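Local coordinates for cobalt-precorrin-5B C(1)-methyltransferase (Archaeoglobus fulgidus, PDB 1SR8), which probably catalyses the S-adenosylmethionine-dependent methylation of C-1 in cobalt-precorrin-5B, giving cobalt-precorrin-6A, on the anaerobic route to adenosylcobalamin, at residues P5-Y9 with R217-L221; L38-T43 with G188-C194; S49-A54 with K65-S69; G85-K91 with G103-E109; G121-K125 with V175-I181. Numbering follows the deposited sequence.

The contacts run from the C-terminal parallel sheet, through the chain's middle, to the six-stranded mixed sheet and the small separate sheet beside it. Interaction 1 docks residues 5-9 on helix 217-226; interaction 2, centred about 14 Å away, touches it through Ile6 and Phe189. Strand 36-42 leads into helix 44-57, which interaction 3 packs on outer strand 63-68 of the six-stranded sheet. Interaction 4, centred about 10 Å from interaction 3, pairs two inner strands of that sheet and touches interaction 5 at Ile181. Interactions 3, 4 and 5 follow in series between the halves of interaction 2, themselves between those of interaction 1; interactions 1 and 2 bring N-terminal segments onto chain over 140 residues later.

Interaction 1: residues P5-Y9 with R217-L221; sequences PIELY and RKAWL
Residues 5-9 form an irregular segment, with Leu8 in a left-handed backbone conformation (phi/psi 66/11), laid against the first turn of helix 217-226, where Leu221 N bonds to Arg217 O at 2.9 Å. The closest CA pair is Glu7 with Trp220, 8.6 Å apart, so side chains bridge the gap. Hydrogen bonding centres on one carbonyl: Arg217 (chi1 t) bends at chi2 (p) and brings its guanidinium to Ile6 O, NH1 donating at 3.0 Å, nearly linearly. Water 1 bridges the same groups, accepting from Arg217 NH2 at 3.0 Å and donating to Ile6 O at 3.3 Å. Trp220 (chi1 t, chi2 88°) presents its ring edge to a polar atom, Glu7 O, 3.3 Å from CZ2. The apolar contact at that edge is Leu8 CD2, 3.8 Å from Trp220 CH2. Trp220 also packs on Thr214 and Val234. This joins the N-terminal loop to a helix flanking the parallel sheet. No strand pairing is needed: across these two segments the loop is held by one direct bond, one water and the indole edge, with the Glu7 carboxylate as an additional anchor, bonded to Val234 N and the ammonium of Lys201.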
# COMPACT_ATOMS: atom_id res chain seq x y z
N PRO A 5 13.06 1.40 2.65
CA PRO A 5 12.46 2.56 3.30
C PRO A 5 11.08 2.37 3.94
O PRO A 5 10.66 3.18 4.74
CB PRO A 5 12.44 3.61 2.19
CG PRO A 5 12.25 2.79 0.97
CD PRO A 5 13.18 1.62 1.20
N ILE A 6 10.40 1.29 3.59
CA ILE A 6 9.07 1.03 4.14
C ILE A 6 9.06 -0.05 5.21
O ILE A 6 8.65 0.20 6.35
CB ILE A 6 8.07 0.64 3.03
CG1 ILE A 6 7.93 1.79 2.04
CG2 ILE A 6 6.71 0.31 3.63
CD1 ILE A 6 7.18 1.39 0.80
N GLU A 7 9.53 -1.25 4.87
CA GLU A 7 9.54 -2.33 5.83
C GLU A 7 10.78 -2.35 6.71
O GLU A 7 10.85 -3.12 7.66
CB GLU A 7 9.36 -3.67 5.13
CG GLU A 7 8.70 -4.68 6.03
CD GLU A 7 8.14 -5.86 5.27
OE1 GLU A 7 7.52 -5.66 4.21
OE2 GLU A 7 8.31 -6.99 5.75
N LEU A 8 11.76 -1.52 6.37
CA LEU A 8 12.97 -1.37 7.17
C LEU A 8 13.98 -2.51 7.33
O LEU A 8 14.89 -2.42 8.17
CB LEU A 8 12.58 -0.85 8.56
CG LEU A 8 12.41 0.66 8.73
CD1 LEU A 8 11.81 1.31 7.50
CD2 LEU A 8 11.54 0.91 9.95
N TYR A 9 13.86 -3.58 6.56
CA TYR A 9 14.82 -4.66 6.68
C TYR A 9 16.02 -4.30 5.80
O TYR A 9 15.97 -3.36 5.01
CB TYR A 9 14.21 -5.99 6.23
CG TYR A 9 13.45 -5.92 4.92
CD1 TYR A 9 14.10 -5.60 3.72
CD2 TYR A 9 12.07 -6.15 4.88
CE1 TYR A 9 13.40 -5.52 2.52
CE2 TYR A 9 11.36 -6.07 3.68
CZ TYR A 9 12.03 -5.75 2.51
OH TYR A 9 11.33 -5.67 1.33
N ARG A 217 0.42 -4.06 7.66
CA ARG A 217 1.11 -2.92 8.23
C ARG A 217 0.73 -2.62 9.68
O ARG A 217 1.59 -2.28 10.48
CB ARG A 217 0.85 -1.68 7.36
CG ARG A 217 1.58 -0.40 7.82
CD ARG A 217 3.10 -0.57 7.76
NE ARG A 217 3.77 0.71 7.96
CZ ARG A 217 5.04 0.95 7.63
NH1 ARG A 217 5.77 -0.01 7.09
NH2 ARG A 217 5.55 2.16 7.79
N LYS A 218 -0.55 -2.74 10.03
CA LYS A 218 -0.95 -2.46 11.41
C LYS A 218 -0.30 -3.46 12.35
O LYS A 218 0.17 -3.07 13.43
CB LYS A 218 -2.47 -2.51 11.55
CG LYS A 218 -3.18 -1.55 10.59
CD LYS A 218 -4.70 -1.45 10.83
CE LYS A 218 -5.45 -1.16 9.52
NZ LYS A 218 -5.02 0.10 8.84
N ALA A 219 -0.26 -4.72 11.94
CA ALA A 219 0.35 -5.80 12.73
C ALA A 219 1.84 -5.53 12.89
O ALA A 219 2.41 -5.71 13.97
CB ALA A 219 0.15 -7.13 12.03
N TRP A 220 2.46 -5.09 11.80
CA TRP A 220 3.87 -4.77 11.75
C TRP A 220 4.19 -3.67 12.75
O TRP A 220 5.20 -3.73 13.46
CB TRP A 220 4.23 -4.31 10.33
CG TRP A 220 5.68 -4.01 10.08
CD1 TRP A 220 6.65 -4.89 9.69
CD2 TRP A 220 6.30 -2.72 10.14
NE1 TRP A 220 7.83 -4.23 9.48
CE2 TRP A 220 7.65 -2.90 9.75
CE3 TRP A 220 5.85 -1.44 10.47
CZ2 TRP A 220 8.56 -1.83 9.69
CZ3 TRP A 220 6.75 -0.38 10.40
CH2 TRP A 220 8.09 -0.58 10.02
N LEU A 221 3.33 -2.65 12.81
CA LEU A 221 3.50 -1.53 13.73
C LEU A 221 3.36 -2.04 15.15
O LEU A 221 4.08 -1.59 16.05
CB LEU A 221 2.45 -0.45 13.47
CG LEU A 221 2.66 0.40 12.21
CD1 LEU A 221 1.45 1.28 11.95
CD2 LEU A 221 3.90 1.25 12.38
O HOH W 1 8.15 3.38 6.89

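Interaction 2: residues L38-T43 with G188-C194; sequences LRRGIT and GFVEPWC
Arg40 and Glu191 form a salt bridge beside a short antiparallel beta pairing that puts strand 189-190 at the edge of the three-stranded sheet 30-33, 36-42, 189-190. Arg40 NE donates to Glu191 OE1 at 3.0 Å, almost linearly, and water 2 closes the second side, accepting from Arg40 NH2 at 2.8 Å and donating to Glu191 OE2 at 2.9 Å. Both charges have further partners: Arg40 reaches Gly28 O and Asp4, Glu191 the ammonium of Lys201. In the backbone, Gly41 and Val190 are a hydrogen-bonded pair (CA-CA 4.5 Å), Gly41 N to Val190 O at 3.0 Å and Val190 N to Gly41 O at 2.9 Å. Ile42 and Phe189 follow as a non-hydrogen-bonded pair, also 4.5 Å between CA atoms, and Thr43 N donates to Gly188 O at 3.2 Å. A CB on Gly41 would crowd that of Val190, and Gly188 has a positive phi of 107°. Beyond the ladder, Pro192 centres an inverse gamma turn and sets its CB 3.2 Å from Arg39 O. Thr43, whose OG1 caps Thr46 N, and Cys194 are N-caps of helices 44-57 and 195-204, so the paired segments lead directly into two helices. Val190 (chi1 t) puts CG2 3.3 Å from Ile42 O, and farther along Leu38 CD2 rests 4.1 Å from Cys194 SG.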
# COMPACT_ATOMS: atom_id res chain seq x y z
N LEU A 38 11.84 -6.51 -7.82
CA LEU A 38 10.40 -6.74 -7.82
C LEU A 38 9.86 -5.31 -7.76
O LEU A 38 10.40 -4.47 -7.03
CB LEU A 38 9.93 -7.54 -6.59
CG LEU A 38 9.91 -9.06 -6.72
CD1 LEU A 38 9.52 -9.69 -5.38
CD2 LEU A 38 8.91 -9.47 -7.78
N ARG A 39 8.82 -5.04 -8.53
CA ARG A 39 8.24 -3.70 -8.59
C ARG A 39 7.03 -3.52 -7.65
O ARG A 39 6.09 -4.31 -7.68
CB ARG A 39 7.83 -3.37 -10.04
CG ARG A 39 8.98 -3.37 -11.05
CD ARG A 39 8.52 -3.72 -12.48
NE ARG A 39 8.36 -2.56 -13.36
CZ ARG A 39 9.35 -1.91 -13.98
NH1 ARG A 39 10.62 -2.29 -13.81
NH2 ARG A 39 9.08 -0.87 -14.76
N ARG A 40 7.08 -2.49 -6.81
CA ARG A 40 5.96 -2.19 -5.92
C ARG A 40 4.99 -1.33 -6.74
O ARG A 40 5.39 -0.70 -7.72
CB ARG A 40 6.42 -1.36 -4.72
CG ARG A 40 7.18 -2.12 -3.66
CD ARG A 40 6.72 -1.68 -2.29
NE ARG A 40 7.39 -2.39 -1.21
CZ ARG A 40 8.62 -2.11 -0.77
NH1 ARG A 40 9.31 -1.13 -1.33
NH2 ARG A 40 9.15 -2.81 0.22
N GLY A 41 3.73 -1.31 -6.34
CA GLY A 41 2.75 -0.50 -7.05
C GLY A 41 2.36 0.67 -6.17
O GLY A 41 2.99 0.91 -5.14
N ILE A 42 1.35 1.42 -6.59
CA ILE A 42 0.85 2.55 -5.81
C ILE A 42 -0.58 2.21 -5.44
O ILE A 42 -1.31 1.60 -6.23
CB ILE A 42 0.87 3.88 -6.59
CG1 ILE A 42 0.13 3.72 -7.93
CG2 ILE A 42 2.30 4.36 -6.76
CD1 ILE A 42 -0.13 5.03 -8.66
N THR A 43 -0.99 2.58 -4.23
CA THR A 43 -2.34 2.30 -3.77
C THR A 43 -3.38 3.23 -4.41
O THR A 43 -3.05 4.21 -5.06
CB THR A 43 -2.44 2.51 -2.26
OG1 THR A 43 -2.02 3.84 -1.95
CG2 THR A 43 -1.59 1.52 -1.51
N GLY A 188 1.05 3.64 1.25
CA GLY A 188 0.99 4.40 0.02
C GLY A 188 1.45 3.52 -1.13
O GLY A 188 1.27 3.85 -2.30
N PHE A 189 2.04 2.38 -0.80
CA PHE A 189 2.55 1.46 -1.82
C PHE A 189 1.82 0.13 -1.79
O PHE A 189 1.25 -0.26 -0.77
CB PHE A 189 4.05 1.20 -1.58
CG PHE A 189 4.90 2.44 -1.69
CD1 PHE A 189 5.63 2.70 -2.85
CD2 PHE A 189 4.99 3.34 -0.63
CE1 PHE A 189 6.43 3.84 -2.95
CE2 PHE A 189 5.78 4.48 -0.72
CZ PHE A 189 6.50 4.73 -1.88
N VAL A 190 1.85 -0.57 -2.93
CA VAL A 190 1.23 -1.88 -3.05
C VAL A 190 2.34 -2.93 -3.00
O VAL A 190 3.25 -2.91 -3.82
CB VAL A 190 0.45 -2.01 -4.39
CG1 VAL A 190 0.03 -3.45 -4.62
CG2 VAL A 190 -0.77 -1.13 -4.37
N GLU A 191 2.28 -3.81 -2.01
CA GLU A 191 3.28 -4.87 -1.86
C GLU A 191 3.01 -5.88 -2.99
O GLU A 191 1.90 -6.39 -3.10
CB GLU A 191 3.13 -5.53 -0.49
CG GLU A 191 4.23 -6.53 -0.15
CD GLU A 191 5.58 -5.88 0.16
OE1 GLU A 191 5.75 -4.67 -0.10
OE2 GLU A 191 6.47 -6.58 0.67
N PRO A 192 4.03 -6.17 -3.83
CA PRO A 192 3.93 -7.11 -4.96
C PRO A 192 3.86 -8.59 -4.61
O PRO A 192 4.76 -9.37 -4.93
CB PRO A 192 5.16 -6.77 -5.79
CG PRO A 192 6.17 -6.48 -4.73
CD PRO A 192 5.40 -5.62 -3.73
N TRP A 193 2.76 -8.97 -3.98
CA TRP A 193 2.57 -10.35 -3.57
C TRP A 193 2.52 -11.38 -4.70
O TRP A 193 1.63 -11.36 -5.54
CB TRP A 193 1.31 -10.46 -2.72
CG TRP A 193 1.53 -9.90 -1.34
CD1 TRP A 193 0.82 -8.91 -0.72
CD2 TRP A 193 2.56 -10.30 -0.42
NE1 TRP A 193 1.34 -8.66 0.53
CE2 TRP A 193 2.40 -9.50 0.74
CE3 TRP A 193 3.59 -11.25 -0.45
CZ2 TRP A 193 3.25 -9.63 1.85
CZ3 TRP A 193 4.43 -11.37 0.65
CH2 TRP A 193 4.26 -10.57 1.79
N CYS A 194 3.51 -12.26 -4.67
CA CYS A 194 3.68 -13.37 -5.61
C CYS A 194 4.64 -14.36 -4.93
O CYS A 194 5.11 -14.09 -3.82
CB CYS A 194 4.27 -12.86 -6.93
SG CYS A 194 5.77 -11.87 -6.78
O HOH W 2 8.60 -5.00 1.86

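Interaction 3: residues S49-A54 with K65-S69; sequences SAAAVA and KVKVS
This is apolar helix-on-sheet packing: helix 44-57 lies across strand 63-68, an outermost strand of the six-stranded mixed sheet. The helix is regular over 49-54, with Val53 N to Ser49 O and Ala54 N to Ala50 O both 2.9 Å, and the 65-68 strand is extended. Their axes approach to 8.2 Å with N-to-C directions 118° apart, and the nearest CA pairs are Ala50 with Val68 and Ala54 with Val66, each 6.1 Å. Val66 and Val68 (both chi1 m) point at the helix, whereas Lys65 and Lys67 point away from it. Small alanines let the helix come close: Ala50 CA is 3.7 Å from Val68 CG1, and Ala50 CB 4.0 Å from Val66 CG2. Val53, chi1 t, fits between the two valines, its CG1 3.9 Å from Val66 CB and its CG2 3.8 Å from Val68 CG1. No hydrogen bond crosses the interface. The same helix also covers the neighbouring strands through Val78, Ala87 and Val89. The tightest side-chain approach here is Ala54 CB to Val66 CG1, 3.6 Å.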
# COMPACT_ATOMS: atom_id res chain seq x y z
N SER A 49 -4.34 10.70 -4.80
CA SER A 49 -3.54 11.87 -4.47
C SER A 49 -2.91 12.45 -5.72
O SER A 49 -2.92 13.67 -5.92
CB SER A 49 -2.44 11.51 -3.47
OG SER A 49 -2.99 11.17 -2.21
N ALA A 50 -2.37 11.58 -6.56
CA ALA A 50 -1.73 12.02 -7.79
C ALA A 50 -2.73 12.74 -8.68
O ALA A 50 -2.42 13.80 -9.23
CB ALA A 50 -1.13 10.82 -8.53
N ALA A 51 -3.93 12.19 -8.81
CA ALA A 51 -4.98 12.81 -9.63
C ALA A 51 -5.30 14.20 -9.12
O ALA A 51 -5.36 15.16 -9.90
CB ALA A 51 -6.24 11.94 -9.63
N ALA A 52 -5.50 14.33 -7.82
CA ALA A 52 -5.82 15.62 -7.22
C ALA A 52 -4.71 16.64 -7.44
O ALA A 52 -4.97 17.77 -7.86
CB ALA A 52 -6.07 15.45 -5.73
N VAL A 53 -3.47 16.24 -7.15
CA VAL A 53 -2.34 17.13 -7.33
C VAL A 53 -2.17 17.55 -8.79
O VAL A 53 -1.89 18.72 -9.08
CB VAL A 53 -1.04 16.47 -6.84
CG1 VAL A 53 0.15 17.33 -7.18
CG2 VAL A 53 -1.12 16.26 -5.33
N ALA A 54 -2.35 16.61 -9.72
CA ALA A 54 -2.21 16.91 -11.14
C ALA A 54 -3.30 17.86 -11.65
O ALA A 54 -3.04 18.72 -12.48
CB ALA A 54 -2.22 15.62 -11.95
N LYS A 65 3.54 14.45 -15.01
CA LYS A 65 3.99 13.74 -13.81
C LYS A 65 3.86 14.67 -12.62
O LYS A 65 3.99 15.89 -12.74
CB LYS A 65 5.46 13.34 -13.93
CG LYS A 65 5.76 12.33 -15.02
CD LYS A 65 7.27 12.15 -15.22
CE LYS A 65 7.60 11.23 -16.42
NZ LYS A 65 9.06 11.13 -16.69
N VAL A 66 3.59 14.10 -11.46
CA VAL A 66 3.49 14.89 -10.24
C VAL A 66 4.18 14.09 -9.15
O VAL A 66 4.39 12.88 -9.28
CB VAL A 66 2.02 15.14 -9.80
CG1 VAL A 66 1.25 15.82 -10.92
CG2 VAL A 66 1.36 13.84 -9.40
N LYS A 67 4.55 14.77 -8.07
CA LYS A 67 5.18 14.09 -6.97
C LYS A 67 4.20 14.17 -5.81
O LYS A 67 3.66 15.23 -5.51
CB LYS A 67 6.49 14.79 -6.61
CG LYS A 67 7.28 14.12 -5.50
CD LYS A 67 8.70 14.68 -5.41
CE LYS A 67 9.51 14.33 -6.67
NZ LYS A 67 8.96 14.90 -7.95
N VAL A 68 3.93 13.03 -5.18
CA VAL A 68 3.02 13.02 -4.05
C VAL A 68 3.67 12.39 -2.82
O VAL A 68 4.52 11.50 -2.93
CB VAL A 68 1.72 12.25 -4.37
CG1 VAL A 68 0.91 13.01 -5.40
CG2 VAL A 68 2.05 10.87 -4.89
N SER A 69 3.29 12.89 -1.64
CA SER A 69 3.83 12.34 -0.41
C SER A 69 3.00 11.10 -0.10
O SER A 69 1.89 10.94 -0.62
CB SER A 69 3.71 13.37 0.72
OG SER A 69 2.37 13.82 0.89

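Interaction 4: residues G85-K91 with G103-E109; sequences GFARVRK and GIIFEAE
Strands 86-90 and 105-109 run antiparallel, 159° between directions and 4.5 Å at closest axis approach. Two hydrogen-bonded pairs hold them. In one, Ala87 N to Ala108 O is 2.9 Å and Ala108 N to Ala87 O 3.0 Å; in the other, Val89 N to Phe106 O is 2.8 Å and Phe106 N to Val89 O 2.7 Å. Past the strand ends Lys91 N donates to Ile104 O at 3.0 Å and Gly103 N to Lys91 O at 2.6 Å. Phe86-Glu109, Arg88-Glu107 and Arg90-Ile105 are non-hydrogen-bonded; the Arg88 backbone bonds outward to Glu81, those of Glu107 and Glu109 to Ser159 and Arg157. On their face, Arg88 NH1 makes a salt bridge to Glu107 OE2 (2.8 Å), while Glu107 OE1 serves Arg120. Arg90 NH1 donates to Gly103 O at 2.7 Å, its guanidinium face over Ile105 CD1. Lys91 NZ goes to Asp99 and Thr101. Ala87, Val89, Phe106 and Ala108 form the other face. It is an amphipathic beta hairpin with a long connection, covered on that face by helix 44-57.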
# COMPACT_ATOMS: atom_id res chain seq x y z
N GLY A 85 -7.19 21.76 -15.06
CA GLY A 85 -8.05 21.37 -13.96
C GLY A 85 -8.62 19.97 -14.00
O GLY A 85 -9.40 19.60 -13.12
N PHE A 86 -8.26 19.19 -15.01
CA PHE A 86 -8.76 17.82 -15.11
C PHE A 86 -7.58 16.87 -15.16
O PHE A 86 -6.58 17.15 -15.82
CB PHE A 86 -9.60 17.65 -16.37
CG PHE A 86 -10.16 16.26 -16.54
CD1 PHE A 86 -11.25 15.84 -15.79
CD2 PHE A 86 -9.57 15.37 -17.43
CE1 PHE A 86 -11.76 14.55 -15.93
CE2 PHE A 86 -10.06 14.08 -17.57
CZ PHE A 86 -11.15 13.67 -16.83
N ALA A 87 -7.69 15.74 -14.46
CA ALA A 87 -6.61 14.75 -14.45
C ALA A 87 -7.14 13.33 -14.49
O ALA A 87 -8.21 13.03 -13.98
CB ALA A 87 -5.71 14.94 -13.23
N ARG A 88 -6.36 12.46 -15.11
CA ARG A 88 -6.70 11.06 -15.26
C ARG A 88 -5.44 10.29 -14.88
O ARG A 88 -4.38 10.52 -15.46
CB ARG A 88 -7.06 10.80 -16.72
CG ARG A 88 -7.63 9.45 -17.02
CD ARG A 88 -7.86 9.25 -18.51
NE ARG A 88 -8.50 7.97 -18.79
CZ ARG A 88 -9.79 7.72 -18.57
NH1 ARG A 88 -10.58 8.66 -18.07
NH2 ARG A 88 -10.28 6.50 -18.83
N VAL A 89 -5.54 9.41 -13.89
CA VAL A 89 -4.37 8.64 -13.45
C VAL A 89 -4.73 7.18 -13.27
O VAL A 89 -5.75 6.85 -12.67
CB VAL A 89 -3.83 9.17 -12.10
CG1 VAL A 89 -2.52 8.47 -11.76
CG2 VAL A 89 -3.61 10.67 -12.17
N ARG A 90 -3.89 6.30 -13.79
CA ARG A 90 -4.15 4.87 -13.70
C ARG A 90 -3.30 4.26 -12.58
O ARG A 90 -2.11 4.55 -12.47
CB ARG A 90 -3.82 4.20 -15.04
CG ARG A 90 -4.36 2.77 -15.22
CD ARG A 90 -3.93 2.17 -16.58
NE ARG A 90 -4.51 2.86 -17.73
CZ ARG A 90 -5.77 2.73 -18.13
NH1 ARG A 90 -6.60 1.93 -17.48
NH2 ARG A 90 -6.21 3.40 -19.19
N LYS A 91 -3.93 3.45 -11.75
CA LYS A 91 -3.21 2.79 -10.67
C LYS A 91 -2.44 1.60 -11.23
O LYS A 91 -2.93 0.89 -12.12
CB LYS A 91 -4.17 2.27 -9.61
CG LYS A 91 -3.54 1.17 -8.77
CD LYS A 91 -4.45 0.60 -7.73
CE LYS A 91 -3.77 -0.59 -7.07
NZ LYS A 91 -4.60 -1.24 -6.03
N GLY A 103 -4.56 -1.09 -12.78
CA GLY A 103 -5.03 -0.47 -14.02
C GLY A 103 -6.31 0.35 -13.93
O GLY A 103 -6.74 0.92 -14.94
N ILE A 104 -6.92 0.44 -12.75
CA ILE A 104 -8.15 1.21 -12.61
C ILE A 104 -7.88 2.72 -12.71
O ILE A 104 -6.91 3.24 -12.15
CB ILE A 104 -8.85 0.88 -11.27
CG1 ILE A 104 -10.36 1.07 -11.43
CG2 ILE A 104 -8.32 1.76 -10.15
CD1 ILE A 104 -11.17 0.36 -10.39
N ILE A 105 -8.74 3.43 -13.43
CA ILE A 105 -8.57 4.87 -13.61
C ILE A 105 -9.18 5.74 -12.52
O ILE A 105 -10.30 5.50 -12.05
CB ILE A 105 -9.17 5.34 -14.95
CG1 ILE A 105 -8.33 4.82 -16.12
CG2 ILE A 105 -9.23 6.86 -14.99
CD1 ILE A 105 -6.97 5.45 -16.22
N PHE A 106 -8.42 6.76 -12.13
CA PHE A 106 -8.86 7.74 -11.13
C PHE A 106 -8.93 9.08 -11.83
O PHE A 106 -8.00 9.48 -12.52
CB PHE A 106 -7.85 7.83 -9.98
CG PHE A 106 -8.14 6.89 -8.85
CD1 PHE A 106 -8.75 7.34 -7.69
CD2 PHE A 106 -7.82 5.54 -8.96
CE1 PHE A 106 -9.05 6.46 -6.65
CE2 PHE A 106 -8.11 4.66 -7.93
CZ PHE A 106 -8.72 5.12 -6.78
N GLU A 107 -10.05 9.78 -11.67
CA GLU A 107 -10.21 11.09 -12.28
C GLU A 107 -10.37 12.13 -11.19
O GLU A 107 -11.03 11.89 -10.17
CB GLU A 107 -11.43 11.14 -13.20
CG GLU A 107 -11.45 10.11 -14.30
CD GLU A 107 -12.52 10.42 -15.33
OE1 GLU A 107 -13.62 10.86 -14.94
OE2 GLU A 107 -12.26 10.21 -16.54
N ALA A 108 -9.75 13.29 -11.40
CA ALA A 108 -9.82 14.40 -10.46
C ALA A 108 -10.19 15.66 -11.23
O ALA A 108 -9.62 15.96 -12.29
CB ALA A 108 -8.47 14.60 -9.77
N GLU A 109 -11.14 16.41 -10.68
CA GLU A 109 -11.60 17.63 -11.32
C GLU A 109 -11.61 18.77 -10.32
O GLU A 109 -12.16 18.62 -9.23
CB GLU A 109 -13.01 17.41 -11.87
CG GLU A 109 -13.60 18.59 -12.61
CD GLU A 109 -13.53 18.43 -14.11
OE1 GLU A 109 -12.96 19.31 -14.79
OE2 GLU A 109 -14.06 17.40 -14.61

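Interaction 5: residues G121-K125 with V175-I181; sequences GVGVK and VGIKGGI
Gly121, phi 90°, opens the first segment: its O accepts from Ile181 N at 2.8 Å, while its N gives a hydrogen bond to water 3 (3.0 Å), which donates to Gly179 O at 2.6 Å. Val122 then pairs with Ile181 in a short, weakly bonded parallel stretch, CA-CA 5.0 Å, with side chains diverging, and its O accepts from water 4 at 3.2 Å. Next comes Gly123, whose N donates to Ile181 O at 2.8 Å; its CA lies 3.5 Å from that of Gly180, an approach where a CB on either residue would clash with the other segment. At Val124 the pairing changes sense: its N donates to Lys178 O and its O accepts from Lys178 N, both 2.9 Å, making a single antiparallel bridge. Lys125 ends the segment, fully extended with all chi angles t, laying CD 3.8 Å from Ile177 CG1 and making a weak hydrogen bond from NZ to Val175 O at 2.9 Å. The other segment bends sharply at Gly179 and Gly180, which like Gly176 have positive phi. Strand 121-125 also pairs with strand 128-129. The result is a small mixed sheet with a glycine-rich bend, where strand 121-125 meets segment 175-181 first parallel, then antiparallel.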
# COMPACT_ATOMS: atom_id res chain seq x y z
N GLY A 121 -18.12 6.01 -8.51
CA GLY A 121 -17.13 4.96 -8.47
C GLY A 121 -16.51 4.71 -7.11
O GLY A 121 -15.83 3.70 -6.92
N VAL A 122 -16.72 5.65 -6.19
CA VAL A 122 -16.20 5.54 -4.83
C VAL A 122 -17.35 5.04 -3.95
O VAL A 122 -18.36 5.73 -3.80
CB VAL A 122 -15.70 6.91 -4.29
CG1 VAL A 122 -15.14 6.76 -2.88
CG2 VAL A 122 -14.63 7.47 -5.23
N GLY A 123 -17.19 3.85 -3.39
CA GLY A 123 -18.23 3.27 -2.56
C GLY A 123 -18.63 4.08 -1.35
O GLY A 123 -17.91 4.95 -0.88
N VAL A 124 -19.82 3.78 -0.83
CA VAL A 124 -20.35 4.46 0.34
C VAL A 124 -20.72 3.41 1.39
O VAL A 124 -21.30 2.38 1.07
CB VAL A 124 -21.61 5.29 -0.01
CG1 VAL A 124 -22.31 5.73 1.26
CG2 VAL A 124 -21.21 6.49 -0.84
N LYS A 125 -20.35 3.69 2.65
CA LYS A 125 -20.64 2.78 3.76
C LYS A 125 -21.15 3.63 4.91
O LYS A 125 -20.52 4.61 5.29
CB LYS A 125 -19.36 2.07 4.19
CG LYS A 125 -19.51 1.11 5.35
CD LYS A 125 -18.20 0.41 5.62
CE LYS A 125 -18.34 -0.65 6.71
NZ LYS A 125 -17.16 -1.59 6.73
N VAL A 175 -19.37 -5.96 2.96
CA VAL A 175 -18.74 -5.30 4.10
C VAL A 175 -19.46 -3.99 4.38
O VAL A 175 -19.05 -3.20 5.23
CB VAL A 175 -17.24 -5.04 3.84
CG1 VAL A 175 -16.60 -4.38 5.06
CG2 VAL A 175 -16.54 -6.36 3.53
N GLY A 176 -20.54 -3.76 3.64
CA GLY A 176 -21.32 -2.56 3.82
C GLY A 176 -21.01 -1.45 2.84
O GLY A 176 -21.71 -0.44 2.80
N ILE A 177 -19.97 -1.64 2.04
CA ILE A 177 -19.56 -0.66 1.05
C ILE A 177 -20.31 -0.91 -0.24
O ILE A 177 -20.22 -1.99 -0.81
CB ILE A 177 -18.06 -0.76 0.76
CG1 ILE A 177 -17.29 -0.65 2.08
CG2 ILE A 177 -17.64 0.31 -0.23
CD1 ILE A 177 -15.86 -1.08 1.98
N LYS A 178 -21.05 0.09 -0.72
CA LYS A 178 -21.80 -0.10 -1.95
C LYS A 178 -21.73 1.07 -2.92
O LYS A 178 -21.62 2.23 -2.52
CB LYS A 178 -23.26 -0.44 -1.62
CG LYS A 178 -23.82 0.31 -0.41
CD LYS A 178 -25.05 -0.40 0.18
CE LYS A 178 -26.30 -0.25 -0.70
NZ LYS A 178 -26.20 -0.97 -2.01
N GLY A 179 -21.77 0.75 -4.22
CA GLY A 179 -21.72 1.78 -5.24
C GLY A 179 -20.33 2.15 -5.73
O GLY A 179 -20.19 3.09 -6.51
N GLY A 180 -19.31 1.42 -5.30
CA GLY A 180 -17.96 1.74 -5.75
C GLY A 180 -16.86 1.11 -4.92
O GLY A 180 -17.13 0.40 -3.95
N ILE A 181 -15.62 1.37 -5.30
CA ILE A 181 -14.47 0.82 -4.59
C ILE A 181 -14.07 1.67 -3.39
O ILE A 181 -14.58 2.78 -3.19
CB ILE A 181 -13.24 0.70 -5.51
CG1 ILE A 181 -12.85 2.09 -6.02
CG2 ILE A 181 -13.55 -0.19 -6.68
CD1 ILE A 181 -11.50 2.13 -6.72
O HOH W 3 -20.80 5.41 -7.40
O HOH W 4 -21.33 5.95 -4.88